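Local coordinates for luciferase-like monooxygenase (Streptomyces bottropensis, PDB 4US5), which belongs to the bacterial luciferase-like family, is probably a monooxygenase that incorporates or reduces molecular oxygen, and folds as a TIM barrel, at residues 7-12 with 29-34; 40-45 with 218-223; 281-286 with 303-308; 289-294 with 326-331. All blocks are in the same frame, centred on the assembly; numbering follows the deposited sequence. Where two conformers were deposited one is given.

Interaction 1. Residues 7-12 with 29-34; sequences LSVVEQ and IELARL. With NA (sodium ion), chain R; NA (sodium ion), chain L.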
loop_
_atom_site.group_PDB
_atom_site.type_symbol
_atom_site.label_atom_id
_atom_site.label_comp_id
_atom_site.label_asym_id
_atom_site.label_seq_id
_atom_site.Cartn_x
_atom_site.Cartn_y
_atom_site.Cartn_z
ATOM N N LEU B 7 10.925 22.175 9.138
ATOM C CA LEU B 7 10.425 21.089 9.988
ATOM C C LEU B 7 9.626 20.090 9.183
ATOM O O LEU B 7 8.886 20.461 8.269
ATOM C CB LEU B 7 9.549 21.616 11.087
ATOM C CG LEU B 7 10.154 22.602 12.082
ATOM C CD1 LEU B 7 9.083 22.911 13.118
ATOM C CD2 LEU B 7 11.409 22.025 12.726
ATOM N N SER B 8 9.807 18.818 9.521
ATOM C CA SER B 8 9.101 17.716 8.914
ATOM C C SER B 8 8.679 16.746 10.038
ATOM O O SER B 8 9.019 16.948 11.225
ATOM C CB SER B 8 9.973 16.998 7.912
ATOM O OG SER B 8 10.101 17.790 6.746
ATOM N N VAL B 9 7.851 15.761 9.692
ATOM C CA VAL B 9 7.298 14.813 10.688
ATOM C C VAL B 9 7.731 13.402 10.285
ATOM O O VAL B 9 7.692 13.065 9.115
ATOM C CB VAL B 9 5.755 14.839 10.759
ATOM C CG1 VAL B 9 5.252 13.862 11.790
ATOM C CG2 VAL B 9 5.221 16.239 11.011
ATOM N N VAL B 10 8.222 12.637 11.258
ATOM C CA VAL B 10 8.489 11.216 11.101
ATOM C C VAL B 10 7.592 10.502 12.089
ATOM O O VAL B 10 7.686 10.722 13.312
ATOM C CB VAL B 10 9.991 10.899 11.320
ATOM C CG1 VAL B 10 10.272 9.425 11.140
ATOM C CG2 VAL B 10 10.851 11.718 10.353
ATOM N N GLU B 11 6.700 9.667 11.559
ATOM C CA GLU B 11 5.625 9.083 12.293
ATOM C C GLU B 11 5.795 7.559 12.361
ATOM O O GLU B 11 5.687 6.869 11.353
ATOM C CB GLU B 11 4.294 9.445 11.616
ATOM C CG GLU B 11 3.066 8.604 12.055
ATOM C CD GLU B 11 2.650 8.845 13.491
ATOM O OE1 GLU B 11 3.478 8.692 14.414
ATOM O OE2 GLU B 11 1.470 9.199 13.711
ATOM N N GLN B 12 6.045 7.048 13.558
ATOM C CA GLN B 12 6.088 5.602 13.772
ATOM C C GLN B 12 4.750 5.036 14.281
ATOM O O GLN B 12 4.571 3.833 14.370
ATOM C CB GLN B 12 7.257 5.255 14.689
ATOM C CG GLN B 12 7.019 5.454 16.160
ATOM C CD GLN B 12 7.030 6.896 16.637
ATOM O OE1 GLN B 12 6.672 7.835 15.916
ATOM N NE2 GLN B 12 7.317 7.063 17.909
ATOM N N ILE B 29 -3.206 10.341 10.635
ATOM C CA ILE B 29 -3.877 11.163 9.633
ATOM C C ILE B 29 -4.159 12.587 10.119
ATOM O O ILE B 29 -3.902 13.564 9.400
ATOM C CB ILE B 29 -5.197 10.470 9.199
ATOM C CG1 ILE B 29 -4.870 9.149 8.519
ATOM C CG2 ILE B 29 -6.008 11.359 8.277
ATOM C CD1 ILE B 29 -6.064 8.212 8.346
ATOM N N GLU B 30 -4.647 12.698 11.352
ATOM C CA GLU B 30 -4.897 13.978 11.965
ATOM C C GLU B 30 -3.619 14.826 12.077
ATOM O O GLU B 30 -3.598 16.034 11.734
ATOM C CB GLU B 30 -5.465 13.803 13.369
ATOM C CG GLU B 30 -6.006 15.118 13.912
ATOM C CD GLU B 30 -6.702 15.006 15.262
ATOM O OE1 GLU B 30 -6.583 13.942 15.943
ATOM O OE2 GLU B 30 -7.351 16.031 15.650
ATOM N N LEU B 31 -2.542 14.190 12.469
ATOM C CA LEU B 31 -1.255 14.890 12.569
ATOM C C LEU B 31 -0.765 15.325 11.207
ATOM O O LEU B 31 -0.257 16.443 11.047
ATOM C CB LEU B 31 -0.224 14.041 13.286
ATOM C CG LEU B 31 1.165 14.639 13.404
ATOM C CD1 LEU B 31 1.146 15.951 14.169
ATOM C CD2 LEU B 31 2.108 13.634 14.066
ATOM N N ALA B 32 -0.923 14.478 10.196
ATOM C CA ALA B 32 -0.514 14.835 8.852
ATOM C C ALA B 32 -1.305 16.035 8.283
ATOM O O ALA B 32 -0.737 16.889 7.655
ATOM C CB ALA B 32 -0.656 13.651 7.923
ATOM N N ARG B 33 -2.612 16.057 8.514
ATOM C CA ARG B 33 -3.437 17.198 8.095
ATOM C C ARG B 33 -2.966 18.491 8.789
ATOM O O ARG B 33 -2.798 19.534 8.146
ATOM C CB ARG B 33 -4.898 16.945 8.417
ATOM C CG ARG B 33 -5.588 15.901 7.552
ATOM C CD ARG B 33 -7.052 15.900 8.017
ATOM N NE ARG B 33 -7.888 14.860 7.461
ATOM C CZ ARG B 33 -8.468 13.909 8.177
ATOM N NH1 ARG B 33 -8.264 13.831 9.490
ATOM N NH2 ARG B 33 -9.234 13.018 7.568
ATOM N N LEU B 34 -2.669 18.391 10.077
ATOM C CA LEU B 34 -2.130 19.552 10.820
ATOM C C LEU B 34 -0.802 20.001 10.254
ATOM O O LEU B 34 -0.597 21.195 9.972
ATOM C CB LEU B 34 -2.027 19.246 12.293
ATOM C CG LEU B 34 -1.468 20.383 13.166
ATOM C CD1 LEU B 34 -2.405 21.614 13.109
ATOM C CD2 LEU B 34 -1.312 19.935 14.575
HETATM NA NA NA R . 6.502 10.397 15.683
HETATM NA NA NA L . -0.202 7.907 15.549
HETATM O O HOH W 1 -0.131 7.527 18.436
#
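V9 CG1 rests against L31 CD2 at 3.9 Å, and this apolar touch, with the two side chains meeting at a slant, joins strand 6-11 to helix 21-38. L31 carries its CG on the side away from its backbone N (chi1 178°), which pushes the isobutyl end out from the helix and over the strand. The same CD2 lies 4.5 Å from E11 OE2, two residues further along the strand, where the apolar patch gives way to polar groups.

The E11 carboxylate is gripped at both oxygens. OE2 binds a sodium ion at 2.8 Å, an ion that also takes S24 O and a water, and it is hydrogen-bonded to S28 OG. OE1 forms a salt bridge with R322 and accepts a hydrogen bond from A13 N. A second sodium ion sits beside the end of the strand, held by V10 O at 2.7 Å and by Q12 OE1 at 2.6 Å; S314 belongs to the same site, and its carbonyl oxygen accepts a hydrogen bond from Q12 NE2. Further out, F43 packs on V9, while Y326 and R322 of helix 319-332 cover L31.

The contact thus combines a hydrophobic strand-helix seam with a buried carboxylate whose rotation is fixed by its partners on both oxygens; the nearby cation and guanidinium would be expected to offset its negative charge.

Interaction 2. Residues 40-45 with 218-223; sequences YERFWV and SPRPIL. With EPE (4-(2-hydroxyethyl)-1-piperazine ethanesulfonic acid), chain S.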
loop_
_atom_site.group_PDB
_atom_site.type_symbol
_atom_site.label_atom_id
_atom_site.label_comp_id
_atom_site.label_asym_id
_atom_site.label_seq_id
_atom_site.Cartn_x
_atom_site.Cartn_y
_atom_site.Cartn_z
ATOM N N TYR B 40 4.787 22.170 7.488
ATOM C CA TYR B 40 5.857 21.159 7.506
ATOM C C TYR B 40 6.192 20.720 6.077
ATOM O O TYR B 40 5.320 20.699 5.193
ATOM C CB TYR B 40 5.456 19.970 8.413
ATOM C CG TYR B 40 5.532 20.257 9.905
ATOM C CD1 TYR B 40 4.594 21.030 10.541
ATOM C CD2 TYR B 40 6.522 19.661 10.693
ATOM C CE1 TYR B 40 4.670 21.272 11.915
ATOM C CE2 TYR B 40 6.618 19.886 12.055
ATOM C CZ TYR B 40 5.705 20.694 12.668
ATOM O OH TYR B 40 5.772 20.942 14.002
ATOM N N GLU B 41 7.441 20.361 5.840
ATOM C CA GLU B 41 7.927 20.018 4.499
ATOM C C GLU B 41 7.480 18.647 4.013
ATOM O O GLU B 41 7.045 18.509 2.867
ATOM C CB GLU B 41 9.459 20.049 4.413
ATOM C CG GLU B 41 10.075 21.355 4.785
ATOM C CD GLU B 41 9.687 22.496 3.874
ATOM O OE1 GLU B 41 9.539 22.256 2.632
ATOM O OE2 GLU B 41 9.455 23.594 4.438
ATOM N N ARG B 42 7.641 17.628 4.872
ATOM C CA ARG B 42 7.309 16.237 4.531
ATOM C C ARG B 42 6.804 15.488 5.752
ATOM O O ARG B 42 7.088 15.858 6.895
ATOM C CB ARG B 42 8.481 15.487 3.888
ATOM C CG ARG B 42 9.664 15.163 4.813
ATOM C CD ARG B 42 10.938 14.863 4.038
ATOM N NE ARG B 42 11.545 16.067 3.454
ATOM C CZ ARG B 42 11.812 16.244 2.153
ATOM N NH1 ARG B 42 11.476 15.336 1.237
ATOM N NH2 ARG B 42 12.408 17.357 1.756
ATOM N N PHE B 43 6.074 14.421 5.487
ATOM C CA PHE B 43 5.509 13.570 6.516
ATOM C C PHE B 43 5.945 12.156 6.146
ATOM O O PHE B 43 5.532 11.622 5.107
ATOM C CB PHE B 43 3.993 13.682 6.503
ATOM C CG PHE B 43 3.317 12.972 7.670
ATOM C CD1 PHE B 43 3.094 11.600 7.636
ATOM C CD2 PHE B 43 2.943 13.669 8.792
ATOM C CE1 PHE B 43 2.503 10.964 8.692
ATOM C CE2 PHE B 43 2.334 13.036 9.842
ATOM C CZ PHE B 43 2.105 11.680 9.788
ATOM N N TRP B 44 6.796 11.562 6.970
ATOM C CA TRP B 44 7.255 10.228 6.724
ATOM C C TRP B 44 6.618 9.236 7.662
ATOM O O TRP B 44 6.416 9.529 8.843
ATOM C CB TRP B 44 8.771 10.172 6.893
ATOM C CG TRP B 44 9.545 10.699 5.760
ATOM C CD1 TRP B 44 9.066 11.176 4.573
ATOM C CD2 TRP B 44 10.955 10.857 5.713
ATOM N NE1 TRP B 44 10.096 11.573 3.775
ATOM C CE2 TRP B 44 11.280 11.368 4.435
ATOM C CE3 TRP B 44 11.991 10.576 6.612
ATOM C CZ2 TRP B 44 12.574 11.679 4.056
ATOM C CZ3 TRP B 44 13.296 10.868 6.223
ATOM C CH2 TRP B 44 13.577 11.377 4.951
ATOM N N VAL B 45 6.378 8.035 7.162
ATOM C CA VAL B 45 5.820 6.944 7.955
ATOM C C VAL B 45 6.892 5.842 8.071
ATOM O O VAL B 45 7.402 5.372 7.040
ATOM C CB VAL B 45 4.557 6.372 7.308
ATOM C CG1 VAL B 45 3.949 5.241 8.162
ATOM C CG2 VAL B 45 3.527 7.463 7.091
ATOM N N SER B 218 24.363 18.358 -4.525
ATOM C CA SER B 218 24.960 18.733 -3.230
ATOM C C SER B 218 24.335 17.890 -2.082
ATOM O O SER B 218 23.245 17.303 -2.264
ATOM C CB SER B 218 24.754 20.225 -2.998
ATOM O OG SER B 218 23.395 20.554 -3.142
ATOM N N PRO B 219 25.021 17.796 -0.930
ATOM C CA PRO B 219 24.461 17.046 0.203
ATOM C C PRO B 219 23.083 17.567 0.575
ATOM O O PRO B 219 22.827 18.763 0.494
ATOM C CB PRO B 219 25.466 17.303 1.334
ATOM C CG PRO B 219 26.734 17.708 0.643
ATOM C CD PRO B 219 26.313 18.423 -0.593
ATOM N N ARG B 220 22.182 16.664 0.952
ATOM C CA ARG B 220 20.853 17.046 1.395
ATOM C C ARG B 220 20.581 16.344 2.740
ATOM O O ARG B 220 20.006 15.284 2.768
ATOM C CB ARG B 220 19.823 16.631 0.352
ATOM C CG ARG B 220 20.022 17.302 -1.006
ATOM C CD ARG B 220 19.374 18.688 -1.101
ATOM N NE ARG B 220 18.105 18.754 -0.375
ATOM C CZ ARG B 220 16.964 18.215 -0.805
ATOM N NH1 ARG B 220 16.923 17.549 -1.952
ATOM N NH2 ARG B 220 15.852 18.333 -0.076
ATOM N N PRO B 221 21.069 16.925 3.841
ATOM C CA PRO B 221 20.953 16.296 5.139
ATOM C C PRO B 221 19.683 16.696 5.906
ATOM O O PRO B 221 19.349 17.887 6.007
ATOM C CB PRO B 221 22.231 16.774 5.879
ATOM C CG PRO B 221 22.881 17.807 5.006
ATOM C CD PRO B 221 21.925 18.127 3.906
ATOM N N ILE B 222 19.036 15.697 6.493
ATOM C CA ILE B 222 17.966 15.881 7.456
ATOM C C ILE B 222 18.437 15.273 8.779
ATOM O O ILE B 222 19.060 14.205 8.786
ATOM C CB ILE B 222 16.681 15.129 6.984
ATOM C CG1 ILE B 222 16.046 15.909 5.842
ATOM C CG2 ILE B 222 15.699 14.932 8.125
ATOM C CD1 ILE B 222 14.764 15.288 5.305
ATOM N N LEU B 223 18.100 15.913 9.886
ATOM C CA LEU B 223 18.329 15.352 11.193
ATOM C C LEU B 223 16.996 14.918 11.826
ATOM O O LEU B 223 16.114 15.754 12.011
ATOM C CB LEU B 223 18.983 16.404 12.069
ATOM C CG LEU B 223 19.629 15.964 13.366
ATOM C CD1 LEU B 223 20.754 14.982 13.106
ATOM C CD2 LEU B 223 20.129 17.185 14.114
HETATM N N1 EPE S . 11.980 16.453 -5.815
HETATM C C2 EPE S . 11.949 15.628 -7.034
HETATM C C3 EPE S . 12.052 16.525 -8.272
HETATM N N4 EPE S . 10.932 17.472 -8.195
HETATM C C5 EPE S . 10.366 17.891 -6.902
HETATM C C6 EPE S . 11.430 17.807 -5.812
HETATM C C7 EPE S . 10.331 18.034 -9.423
HETATM C C8 EPE S . 11.410 18.304 -10.456
HETATM O O8 EPE S . 11.584 17.122 -11.237
HETATM C C9 EPE S . 12.550 15.816 -4.602
HETATM C C10 EPE S . 12.328 16.709 -3.409
HETATM S S EPE S . 13.202 16.196 -2.076
HETATM O O1S EPE S . 14.569 15.845 -2.525
HETATM O O2S EPE S . 12.491 14.969 -1.417
HETATM O O3S EPE S . 13.273 17.401 -1.228
#
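Two arginines, R42 and R220, reach from the two segments to a common anion, the sulfonate of a buffer molecule (EPE) probably taken up from the crystallisation liquor. Four hydrogen bonds hold it. R42 gives NH1 to O2S at 2.9 Å and NH2 to O3S at 3.1 Å, the latter nearly straight at 167°; R220 mirrors this with NH1 to O1S at 3.0 Å and NH2 to O3S at 3.0 Å. O3S is therefore shared. A bend in the R42 chain at chi3 (74°) turns its guanidinium edge to the sulfonate, which R220 also meets edge-on.

Carboxylates position both arginines through salt bridges: E309 and D106 for R42, E308 for R220. D106 also accepts a hydrogen bond from W44 NE1, and the EPE molecule is hydrogen-bonded to W169 NE1 and D103 OD2 too.

The remaining contacts are van der Waals packing round I222. Its CD1 touches R42 NE, 3.8 Å away, and makes an apolar contact with W44 CH2 at 4.1 Å, each obliquely to the flat group. R42 CD lies over one face of the W44 ring, toward its rim.

R42 and W44, two residues apart, point from the same face of strand 42-45 across to strand 221-229, an inward-pointing layer typical of a TIM-barrel interior.

Interaction 3. Residues 281-286 with 303-308; sequences FEWPRY and DATGAE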
loop_
_atom_site.group_PDB
_atom_site.type_symbol
_atom_site.label_atom_id
_atom_site.label_comp_id
_atom_site.label_asym_id
_atom_site.label_seq_id
_atom_site.Cartn_x
_atom_site.Cartn_y
_atom_site.Cartn_z
ATOM N N PHE B 281 25.550 12.573 26.127
ATOM C CA PHE B 281 26.068 12.806 24.799
ATOM C C PHE B 281 26.273 14.308 24.649
ATOM O O PHE B 281 25.869 15.092 25.493
ATOM C CB PHE B 281 25.077 12.293 23.742
ATOM C CG PHE B 281 24.609 10.882 23.989
ATOM C CD1 PHE B 281 25.451 9.807 23.735
ATOM C CD2 PHE B 281 23.357 10.637 24.560
ATOM C CE1 PHE B 281 25.051 8.511 23.990
ATOM C CE2 PHE B 281 22.944 9.335 24.790
ATOM C CZ PHE B 281 23.785 8.269 24.493
ATOM N N GLU B 282 26.840 14.708 23.531
ATOM C CA GLU B 282 26.975 16.123 23.253
ATOM C C GLU B 282 25.594 16.812 23.319
ATOM O O GLU B 282 25.428 17.862 23.943
ATOM C CB GLU B 282 27.616 16.338 21.894
ATOM C CG GLU B 282 27.693 17.819 21.552
ATOM C CD GLU B 282 28.393 18.121 20.259
ATOM O OE1 GLU B 282 28.632 17.195 19.443
ATOM O OE2 GLU B 282 28.644 19.312 20.052
ATOM N N TRP B 283 24.614 16.222 22.641
ATOM C CA TRP B 283 23.271 16.744 22.605
ATOM C C TRP B 283 22.331 15.750 23.266
ATOM O O TRP B 283 22.542 14.542 23.164
ATOM C CB TRP B 283 22.832 17.010 21.165
ATOM C CG TRP B 283 23.677 18.010 20.461
ATOM C CD1 TRP B 283 23.973 19.267 20.879
ATOM C CD2 TRP B 283 24.308 17.845 19.196
ATOM N NE1 TRP B 283 24.753 19.901 19.973
ATOM C CE2 TRP B 283 24.970 19.054 18.910
ATOM C CE3 TRP B 283 24.371 16.811 18.260
ATOM C CZ2 TRP B 283 25.695 19.251 17.732
ATOM C CZ3 TRP B 283 25.064 17.032 17.078
ATOM C CH2 TRP B 283 25.724 18.237 16.840
ATOM N N PRO B 284 21.241 16.245 23.883
ATOM C CA PRO B 284 20.341 15.280 24.532
ATOM C C PRO B 284 19.765 14.302 23.499
ATOM O O PRO B 284 19.433 14.716 22.387
ATOM C CB PRO B 284 19.243 16.164 25.145
ATOM C CG PRO B 284 19.378 17.502 24.513
ATOM C CD PRO B 284 20.763 17.628 23.973
ATOM N N ARG B 285 19.583 13.052 23.882
ATOM C CA ARG B 285 19.005 12.080 22.972
ATOM C C ARG B 285 17.606 12.534 22.499
ATOM O O ARG B 285 17.271 12.462 21.302
ATOM C CB ARG B 285 18.881 10.718 23.626
ATOM C CG ARG B 285 18.347 9.657 22.659
ATOM C CD ARG B 285 17.940 8.398 23.352
ATOM N NE ARG B 285 19.110 7.641 23.812
ATOM C CZ ARG B 285 19.815 6.819 23.051
ATOM N NH1 ARG B 285 19.519 6.649 21.787
ATOM N NH2 ARG B 285 20.851 6.192 23.561
ATOM N N TYR B 286 16.805 12.961 23.461
ATOM C CA TYR B 286 15.467 13.463 23.220
ATOM C C TYR B 286 15.424 14.917 23.685
ATOM O O TYR B 286 15.881 15.252 24.789
ATOM C CB TYR B 286 14.446 12.649 24.020
ATOM C CG TYR B 286 14.476 11.163 23.756
ATOM C CD1 TYR B 286 14.758 10.649 22.502
ATOM C CD2 TYR B 286 14.185 10.260 24.775
ATOM C CE1 TYR B 286 14.741 9.290 22.271
ATOM C CE2 TYR B 286 14.168 8.890 24.545
ATOM C CZ TYR B 286 14.460 8.414 23.311
ATOM O OH TYR B 286 14.451 7.079 23.059
ATOM N N ASP B 303 22.693 23.777 12.933
ATOM C CA ASP B 303 23.858 24.541 12.484
ATOM C C ASP B 303 25.067 23.636 12.421
ATOM O O ASP B 303 25.819 23.653 11.447
ATOM C CB ASP B 303 24.158 25.705 13.438
ATOM C CG ASP B 303 23.178 26.830 13.321
ATOM O OD1 ASP B 303 22.432 26.899 12.340
ATOM O OD2 ASP B 303 23.123 27.668 14.242
ATOM N N ALA B 304 25.260 22.836 13.477
ATOM C CA ALA B 304 26.430 21.982 13.567
ATOM C C ALA B 304 26.468 20.880 12.517
ATOM O O ALA B 304 27.537 20.511 12.044
ATOM C CB ALA B 304 26.546 21.389 14.957
ATOM N N THR B 305 25.287 20.335 12.179
ATOM C CA THR B 305 25.209 19.200 11.301
ATOM C C THR B 305 24.961 19.568 9.846
ATOM O O THR B 305 25.035 18.705 8.988
ATOM C CB THR B 305 24.085 18.253 11.759
ATOM O OG1 THR B 305 22.847 18.983 11.818
ATOM C CG2 THR B 305 24.420 17.669 13.152
ATOM N N GLY B 306 24.634 20.829 9.582
ATOM C CA GLY B 306 24.254 21.270 8.252
ATOM C C GLY B 306 22.877 20.780 7.846
ATOM O O GLY B 306 22.556 20.774 6.675
ATOM N N ALA B 307 22.047 20.420 8.821
ATOM C CA ALA B 307 20.712 19.902 8.525
ATOM C C ALA B 307 19.834 21.017 7.924
ATOM O O ALA B 307 19.795 22.113 8.444
ATOM C CB ALA B 307 20.074 19.346 9.774
ATOM N N GLU B 308 19.176 20.702 6.818
ATOM C CA GLU B 308 18.231 21.585 6.158
ATOM C C GLU B 308 16.829 21.512 6.809
ATOM O O GLU B 308 16.055 22.482 6.785
ATOM C CB GLU B 308 18.107 21.161 4.688
ATOM C CG GLU B 308 19.419 21.185 3.908
ATOM C CD GLU B 308 19.270 20.651 2.491
ATOM O OE1 GLU B 308 18.189 20.122 2.153
ATOM O OE2 GLU B 308 20.234 20.765 1.711
#
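The W283 side chain spans this contact, its benzo edge abutting the last turn of helix 291-305 at A304 and T305. From CB, chi1 of -61° sets CG opposite the carbonyl carbon and directs the indole toward the helix. Over one face of the ring, displaced to its rim, lies the carboxylate carbon of its neighbour E282, whose oxygens are engaged in part by a salt bridge to R200. At the far end, CZ2 stands 3.6 Å from A304 CB, which approaches the ring edge close to its plane, and CH2 follows at 3.8 Å from that methyl. CZ3 and CH2 each lie 4.0 Å from T305 CG2, which comes in at a slant. Q297 and M301 of the same helix, with T199 and R200 of helix 199-209, pack round the indole.

T305 turns its hydroxyl away from the tryptophan: OG1 bonds to M301 O one turn back and accepts a weak bond from A307 N at 3.4 Å. G306, at a positive phi of 72°, ends the helix between them.

W283 lies in the loop leading into strand 286-289, and the helix after that strand returns its C-terminal end to the same loop. The arrangement is that of a beta-alpha unit of a TIM barrel, closed at the amino end of its strand.

Interaction 4. Residues 289-294 with 326-331; sequences GSPDRV and YRLLAE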
loop_
_atom_site.group_PDB
_atom_site.type_symbol
_atom_site.label_atom_id
_atom_site.label_comp_id
_atom_site.label_asym_id
_atom_site.label_seq_id
_atom_site.Cartn_x
_atom_site.Cartn_y
_atom_site.Cartn_z
ATOM N N GLY B 289 11.326 20.582 26.204
ATOM C CA GLY B 289 11.193 21.879 26.863
ATOM C C GLY B 289 10.159 22.806 26.294
ATOM O O GLY B 289 9.325 22.424 25.448
ATOM N N SER B 290 10.246 24.067 26.741
ATOM C CA SER B 290 9.457 25.146 26.205
ATOM C C SER B 290 9.823 25.410 24.758
ATOM O O SER B 290 10.864 24.950 24.284
ATOM C CB SER B 290 9.720 26.417 27.032
ATOM O OG SER B 290 11.048 26.829 26.808
ATOM N N PRO B 291 8.966 26.156 24.019
ATOM C CA PRO B 291 9.286 26.453 22.648
ATOM C C PRO B 291 10.650 27.111 22.463
ATOM O O PRO B 291 11.421 26.696 21.586
ATOM C CB PRO B 291 8.159 27.415 22.218
ATOM C CG PRO B 291 7.032 27.077 23.107
ATOM C CD PRO B 291 7.672 26.747 24.418
ATOM N N ASP B 292 10.955 28.126 23.266
ATOM C CA ASP B 292 12.262 28.796 23.155
ATOM C C ASP B 292 13.401 27.839 23.422
ATOM O O ASP B 292 14.392 27.849 22.715
ATOM C CB ASP B 292 12.363 29.985 24.122
ATOM C CG ASP B 292 11.613 31.202 23.634
ATOM O OD1 ASP B 292 11.066 31.181 22.491
ATOM O OD2 ASP B 292 11.508 32.162 24.430
ATOM N N ARG B 293 13.276 27.011 24.437
ATOM C CA ARG B 293 14.375 26.105 24.805
ATOM C C ARG B 293 14.621 25.083 23.690
ATOM O O ARG B 293 15.761 24.867 23.287
ATOM C CB ARG B 293 14.107 25.369 26.121
ATOM C CG ARG B 293 15.241 24.421 26.506
ATOM C CD ARG B 293 14.937 23.495 27.677
ATOM N NE ARG B 293 14.657 24.253 28.874
ATOM C CZ ARG B 293 15.583 24.854 29.624
ATOM N NH1 ARG B 293 16.880 24.786 29.303
ATOM N NH2 ARG B 293 15.207 25.538 30.707
ATOM N N VAL B 294 13.549 24.459 23.206
ATOM C CA VAL B 294 13.715 23.452 22.152
ATOM C C VAL B 294 14.201 24.114 20.865
ATOM O O VAL B 294 15.061 23.581 20.212
ATOM C CB VAL B 294 12.495 22.502 21.948
ATOM C CG1 VAL B 294 12.006 21.972 23.292
ATOM C CG2 VAL B 294 11.382 23.206 21.239
ATOM N N TYR B 326 3.577 19.827 18.125
ATOM C CA TYR B 326 3.855 20.170 16.773
ATOM C C TYR B 326 3.412 21.585 16.384
ATOM O O TYR B 326 4.040 22.215 15.547
ATOM C CB TYR B 326 3.267 19.095 15.794
ATOM C CG TYR B 326 4.061 17.821 15.775
ATOM C CD1 TYR B 326 3.785 16.797 16.654
ATOM C CD2 TYR B 326 5.095 17.618 14.850
ATOM C CE1 TYR B 326 4.520 15.607 16.651
ATOM C CE2 TYR B 326 5.834 16.430 14.852
ATOM C CZ TYR B 326 5.540 15.439 15.755
ATOM O OH TYR B 326 6.249 14.218 15.711
ATOM N N ARG B 327 2.290 22.049 16.953
ATOM C CA ARG B 327 1.822 23.422 16.753
ATOM C C ARG B 327 2.824 24.433 17.308
ATOM O O ARG B 327 3.182 25.382 16.647
ATOM C CB ARG B 327 0.501 23.642 17.480
ATOM C CG ARG B 327 -0.689 23.186 16.721
ATOM C CD ARG B 327 -1.917 24.000 17.156
ATOM N NE ARG B 327 -3.129 23.316 16.801
ATOM C CZ ARG B 327 -3.775 23.518 15.659
ATOM N NH1 ARG B 327 -3.315 24.403 14.778
ATOM N NH2 ARG B 327 -4.889 22.829 15.395
ATOM N N LEU B 328 3.283 24.184 18.509
ATOM C CA LEU B 328 4.249 25.095 19.170
ATOM C C LEU B 328 5.566 25.136 18.427
ATOM O O LEU B 328 6.168 26.210 18.250
ATOM C CB LEU B 328 4.478 24.677 20.616
ATOM C CG LEU B 328 3.328 24.843 21.576
ATOM C CD1 LEU B 328 3.646 24.136 22.876
ATOM C CD2 LEU B 328 2.989 26.330 21.814
ATOM N N LEU B 329 5.997 23.985 17.889
ATOM C CA LEU B 329 7.212 23.950 17.089
ATOM C C LEU B 329 7.106 24.747 15.776
ATOM O O LEU B 329 8.044 25.438 15.383
ATOM C CB LEU B 329 7.625 22.493 16.762
ATOM C CG LEU B 329 8.244 21.684 17.870
ATOM C CD1 LEU B 329 8.318 20.197 17.470
ATOM C CD2 LEU B 329 9.625 22.240 18.179
ATOM N N ALA B 330 5.990 24.608 15.077
ATOM C CA ALA B 330 5.785 25.349 13.870
ATOM C C ALA B 330 5.909 26.861 14.145
ATOM O O ALA B 330 6.468 27.597 13.329
ATOM C CB ALA B 330 4.421 25.052 13.280
ATOM N N GLU B 331 5.311 27.303 15.227
ATOM C CA GLU B 331 5.339 28.749 15.619
ATOM C C GLU B 331 6.790 29.152 15.998
ATOM O O GLU B 331 7.317 30.140 15.512
ATOM C CB GLU B 331 4.397 28.968 16.800
ATOM C CG GLU B 331 4.315 30.407 17.319
ATOM C CD GLU B 331 3.463 30.545 18.603
ATOM O OE1 GLU B 331 3.242 29.542 19.336
ATOM O OE2 GLU B 331 3.027 31.683 18.890
#
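The ring that takes part here is the puckered pyrrolidine of P291, and it meets L328 through its CG, 4.3 Å from L328 CB. Planar groups stay to the side: the Y326 ring turns instead to V9 and L31, and its hydroxyl bonds to V312 O and S314 OG. Backbones come close at this point, the CA atoms of P291 and L328 lying 6.3 Å apart.

One turn further along the first helix, V294 CG2 touches L329 CD2 at 3.7 Å, with the two side chains crossing at about a right angle. L329 starts out from its helix obliquely, but its end bends nearer to the valine. A V294 chi1 of -47° sets CG2 between the backbone N and the carbonyl carbon, and it is this branch that reaches the leucine.

Helices 291-305 and 319-332 are neighbours on the outside of the TIM barrel, and strand 221-229 lies beneath the seam: C229 packs on P291, V294 and L328, while V227 packs on L329. L7 and Y40 close in on L329 as well.

The start of helix 291-305 is fixed by S290, its N-cap, whose OG accepts a hydrogen bond from R293 N at 3.3 Å with an N-H...O angle of 158°. P291 follows in the first turn, where its missing N-H costs no helical bond. D233 OD1 accepts a hydrogen bond from S290 N and forms a salt bridge with R293 NE.

Overall arrangement
Interactions 1 and 2 meet on neighbouring parallel strands, where V9 O and W44 N lie 2.8 Å apart and E11 N and W44 O 2.7 Å; one packs the outer side of the barrel wall, the other its interior. Interaction 4 continues the outer layer, with L31 CD1 3.7 Å from Y326 CD1, and reaches interaction 2 through Y40 OH, 2.6 Å from Y326 O. Interactions 3 and 4 share helix 291-305, one at each end, their centres about 16 Å apart. Interaction 3 is tied to the sulfonate site by E308 OE1, 2.9 Å from R220 NE. Interactions 1 and 3 do not touch, their nearest atoms being about 6 Å apart.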